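Local coordinates for transaminase (Bacillus megaterium, PDB 5G0A) that catalyses S-selective amino-group transfer as a pyridoxal-5'-phosphate-dependent omega-transaminase of the class-III aminotransferase family, at the interface of chains A and B. Sequence-based numbering; all coordinates share one arbitrary frame. Chains: chain A/B, Transaminase.

Contacts 1 and 2 belong to one two-fold symmetric interface between chains A and B, with the centres of their C-alpha atoms about 23 Å apart. They share no residue, and each has a twin with the chains exchanged. Both lay backbone beside backbone: contact 1 through a short parallel bridge next to a tyrosine inserted into the partner chain, contact 2 through a short antiparallel pair of strands. Class-III aminotransferases generally work as dimers with active sites at the subunit boundary, and two separated backbone pairings would help fix one subunit against the other. Four copies form the deposited assembly, which alone does not prove a tetramer.

Contact 1: the interface of chains A and B. Residues chain A 34-36, 39, 44, 58, 432; chain B 85, 89-90.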
# COMPACT_ATOMS: atom_id res chain seq x y z
N VAL A 34 0.45 -18.48 -35.45
CA VAL A 34 1.23 -17.99 -36.58
C VAL A 34 2.64 -18.57 -36.47
O VAL A 34 3.51 -18.01 -35.78
CB VAL A 34 1.25 -16.44 -36.65
CG1 VAL A 34 2.04 -15.94 -37.85
CG2 VAL A 34 -0.19 -15.89 -36.69
N PRO A 35 2.86 -19.74 -37.10
CA PRO A 35 4.17 -20.37 -37.01
C PRO A 35 5.26 -19.69 -37.85
O PRO A 35 5.05 -19.33 -39.01
CB PRO A 35 3.92 -21.82 -37.47
CG PRO A 35 2.69 -21.74 -38.33
CD PRO A 35 1.88 -20.57 -37.85
N ILE A 36 6.41 -19.52 -37.22
CA ILE A 36 7.61 -18.98 -37.84
C ILE A 36 8.71 -20.02 -37.67
O ILE A 36 9.12 -20.36 -36.57
CB ILE A 36 8.04 -17.64 -37.20
CG1 ILE A 36 6.93 -16.58 -37.31
CG2 ILE A 36 9.35 -17.15 -37.80
CD1 ILE A 36 6.48 -16.22 -38.72
N THR A 39 14.29 -17.20 -39.22
CA THR A 39 14.37 -15.78 -39.49
C THR A 39 15.72 -15.47 -40.13
O THR A 39 16.67 -16.24 -40.01
CB THR A 39 14.22 -14.96 -38.18
OG1 THR A 39 15.34 -15.21 -37.34
CG2 THR A 39 12.90 -15.32 -37.46
N LEU A 44 10.91 -12.85 -41.47
CA LEU A 44 10.43 -14.06 -40.81
C LEU A 44 9.98 -15.03 -41.89
O LEU A 44 9.35 -14.62 -42.85
CB LEU A 44 9.22 -13.73 -39.91
CG LEU A 44 9.25 -12.45 -39.06
CD1 LEU A 44 7.94 -12.34 -38.30
CD2 LEU A 44 10.42 -12.43 -38.07
N GLN A 58 10.06 -7.32 -34.50
CA GLN A 58 9.43 -8.05 -33.38
C GLN A 58 8.83 -7.08 -32.36
O GLN A 58 7.66 -6.69 -32.48
CB GLN A 58 10.44 -9.06 -32.76
CG GLN A 58 10.71 -10.19 -33.74
CD GLN A 58 9.42 -10.94 -34.04
OE1 GLN A 58 8.87 -11.60 -33.17
NE2 GLN A 58 8.93 -10.84 -35.29
N LEU A 432 4.73 -6.81 -42.59
CA LEU A 432 4.19 -6.62 -41.24
C LEU A 432 4.48 -5.20 -40.83
O LEU A 432 5.63 -4.83 -40.60
CB LEU A 432 4.84 -7.59 -40.24
CG LEU A 432 4.57 -9.07 -40.49
CD1 LEU A 432 5.62 -9.95 -39.81
CD2 LEU A 432 3.17 -9.44 -39.99
N VAL B 85 11.70 -14.67 -32.15
CA VAL B 85 10.30 -14.22 -32.30
C VAL B 85 9.68 -14.13 -30.92
O VAL B 85 10.07 -14.89 -30.01
CB VAL B 85 9.43 -15.14 -33.21
CG1 VAL B 85 9.93 -15.09 -34.66
CG2 VAL B 85 9.35 -16.57 -32.67
N TYR B 89 4.04 -15.27 -31.83
CA TYR B 89 4.39 -16.22 -32.90
C TYR B 89 4.59 -17.62 -32.33
O TYR B 89 4.96 -17.78 -31.17
CB TYR B 89 5.66 -15.74 -33.63
CG TYR B 89 5.44 -14.47 -34.44
CD1 TYR B 89 4.72 -14.50 -35.64
CD2 TYR B 89 5.94 -13.23 -34.00
CE1 TYR B 89 4.49 -13.35 -36.37
CE2 TYR B 89 5.75 -12.07 -34.74
CZ TYR B 89 5.02 -12.13 -35.93
OH TYR B 89 4.80 -10.97 -36.65
N ALA B 90 4.33 -18.65 -33.14
CA ALA B 90 4.55 -20.02 -32.68
C ALA B 90 5.83 -20.62 -33.25
O ALA B 90 6.18 -20.38 -34.41
CB ALA B 90 3.35 -20.91 -33.04
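The loop A:Val34 to A:Ile36 meets the loop B:Val85 to B:Ala90, which lies between helices 69-78 and 92-105 of chain B; strands 43-45 and 431-432 and helix 57-60 of chain A complete the surroundings. B:Ala90 spans A:Pro35 in a parallel bridge. Its N donates to A:Val34 O at 2.8 Å, nearly straight at the hydrogen but from above the carbonyl plane, and its O accepts from A:Ile36 N at 3.0 Å. The bridge brings B:Tyr89 into a largely apolar pocket of chain A. CG of B:Tyr89 is anti to its carbonyl carbon (chi1 -69°), which turns the ring toward chain A; A:Ile36 meets it at a slant, CG1 resting 3.5 Å from B:Tyr89 CD1. A:Val34 runs alongside the ring, pointing the same way, and touches it with CG1, while A:Leu44 crosses at about a right angle and brings CD1 to 3.8 Å from B:Tyr89 CZ. Over the same face as A:Ile36 and A:Leu44, toward CD2 and CE2, A:Gln58 is bent at chi2 (-61°) and holds its carboxamide raised and tilted, the amide and ring planes 44° apart. A:Gln58 NE2 lies 3.5 Å from B:Tyr89 CE2. B:Val85, on that same face of the ring, wedges between A:Ile36 and A:Gln58, its CG1 3.8 Å from A:Ile36 CG2. At the far end the phenol meets A:Leu432 tip to tip, with the hydroxyl OH of B:Tyr89 3.4 Å from A:Leu432 CD1.

Contact 2: the interface of chains A and B. Residues chain A 167-170, 176; chain B 323-326.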
# COMPACT_ATOMS: atom_id res chain seq x y z
N GLY A 167 -3.66 -7.18 -17.20
CA GLY A 167 -5.08 -7.43 -16.86
C GLY A 167 -5.81 -8.25 -17.92
O GLY A 167 -5.25 -8.62 -18.96
N LEU A 168 -7.09 -8.50 -17.65
CA LEU A 168 -7.95 -9.22 -18.58
C LEU A 168 -8.98 -8.27 -19.18
O LEU A 168 -9.52 -7.40 -18.48
CB LEU A 168 -8.68 -10.33 -17.81
CG LEU A 168 -7.80 -11.43 -17.21
CD1 LEU A 168 -8.68 -12.43 -16.46
CD2 LEU A 168 -6.93 -12.15 -18.25
N VAL A 169 -9.24 -8.43 -20.47
CA VAL A 169 -10.32 -7.70 -21.12
C VAL A 169 -11.15 -8.70 -21.94
O VAL A 169 -10.75 -9.85 -22.12
CB VAL A 169 -9.82 -6.50 -21.98
CG1 VAL A 169 -9.17 -5.45 -21.07
CG2 VAL A 169 -8.86 -6.96 -23.07
N GLY A 170 -12.32 -8.26 -22.40
CA GLY A 170 -13.20 -9.17 -23.16
C GLY A 170 -12.92 -9.29 -24.64
O GLY A 170 -12.09 -8.55 -25.23
N PHE A 176 -16.76 -7.86 -19.83
CA PHE A 176 -15.80 -8.38 -18.86
C PHE A 176 -14.49 -7.63 -18.93
O PHE A 176 -13.88 -7.49 -19.99
CB PHE A 176 -15.54 -9.88 -19.04
CG PHE A 176 -14.66 -10.46 -17.96
CD1 PHE A 176 -13.28 -10.21 -17.96
CD2 PHE A 176 -15.19 -11.24 -16.95
CE1 PHE A 176 -12.46 -10.73 -16.97
CE2 PHE A 176 -14.38 -11.77 -15.95
CZ PHE A 176 -13.01 -11.51 -15.96
N HIS B 323 -10.57 -14.99 -21.98
CA HIS B 323 -10.29 -13.55 -21.98
C HIS B 323 -9.07 -13.20 -22.81
O HIS B 323 -8.29 -14.10 -23.19
CB HIS B 323 -10.06 -13.10 -20.53
CG HIS B 323 -11.18 -13.46 -19.61
ND1 HIS B 323 -11.13 -14.57 -18.79
CD2 HIS B 323 -12.39 -12.91 -19.44
CE1 HIS B 323 -12.27 -14.66 -18.12
NE2 HIS B 323 -13.05 -13.66 -18.48
N ARG B 324 -8.93 -11.91 -23.11
CA ARG B 324 -7.73 -11.37 -23.74
C ARG B 324 -6.83 -10.89 -22.60
O ARG B 324 -7.20 -9.97 -21.87
CB ARG B 324 -8.06 -10.21 -24.66
CG ARG B 324 -8.88 -10.63 -25.87
CD ARG B 324 -9.20 -9.45 -26.74
NE ARG B 324 -9.85 -9.90 -27.98
CZ ARG B 324 -10.60 -9.13 -28.76
NH1 ARG B 324 -10.85 -7.86 -28.46
NH2 ARG B 324 -11.10 -9.66 -29.87
N TRP B 325 -5.66 -11.51 -22.48
CA TRP B 325 -4.76 -11.20 -21.36
C TRP B 325 -3.68 -10.25 -21.87
O TRP B 325 -2.92 -10.60 -22.76
CB TRP B 325 -4.12 -12.50 -20.86
CG TRP B 325 -3.27 -12.34 -19.63
CD1 TRP B 325 -3.33 -11.32 -18.70
CD2 TRP B 325 -2.33 -13.29 -19.13
NE1 TRP B 325 -2.45 -11.58 -17.66
CE2 TRP B 325 -1.81 -12.77 -17.91
CE3 TRP B 325 -1.84 -14.52 -19.60
CZ2 TRP B 325 -0.84 -13.45 -17.16
CZ3 TRP B 325 -0.87 -15.21 -18.86
CH2 TRP B 325 -0.39 -14.67 -17.63
N GLU B 326 -3.63 -9.05 -21.30
CA GLU B 326 -2.81 -7.95 -21.84
C GLU B 326 -1.42 -7.94 -21.21
O GLU B 326 -1.01 -6.95 -20.57
CB GLU B 326 -3.51 -6.62 -21.58
CG GLU B 326 -4.83 -6.49 -22.35
CD GLU B 326 -5.52 -5.17 -22.07
OE1 GLU B 326 -5.69 -4.84 -20.89
OE2 GLU B 326 -5.92 -4.47 -23.03
O HOH W 1 -3.88 -4.63 -18.72
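The carbonyl oxygen of A:Gly167 takes a nearly straight hydrogen bond from B:Glu326 N at 2.9 Å, with the donor close to the C=O axis. The same oxygen lies in the plane of the B:Trp325 indole, at its edge, 3.3 Å from the ring carbon CD1. Two residues along each chain, past the A:Leu168/B:Trp325 pair, A:Val169 and B:Arg324 bond reciprocally: A:Val169 N donates to B:Arg324 O, and B:Arg324 N to A:Val169 O, each at 2.9 Å. A water bonded to A:Gly167 N also contacts the carboxylate OE1 of B:Glu326 at 2.8 Å, tying that side chain back to the opposite backbone. The carboxylate lies across A:Val169 CG1, which is anti to the carbonyl carbon (chi1 -65°); this leaves CG2 between backbone N and carbonyl carbon, 3.7 Å from B:Arg324 CB. B:Arg324 itself is extended from CG to NE and runs past A:Gly170 O.

A:Leu168 reaches obliquely to chain B with both methyls. CD2 lies 3.7 Å from B:Trp325 CD1, while CD1 approaches the imidazole of B:His323. The A:Phe176 ring lies on that same side of the imidazole, and B:His323 NE2 sits over its centre, 3.2 Å above the ring plane. The two planes are inclined by roughly 34°. A:Phe176 is poorly ordered, so the closeness of this contact is doubtful. An alanine at B:His323 would probably open a gap beside A:Leu168 CD1 and leave the A:Phe176 face without its cover, setting an already loosely placed ring freer to turn.

In the fold, strand 168-169 of chain A, shortly after the 3-10 helix 162-164, pairs antiparallel with strand 324-325 of chain B, just beyond helix 314-321.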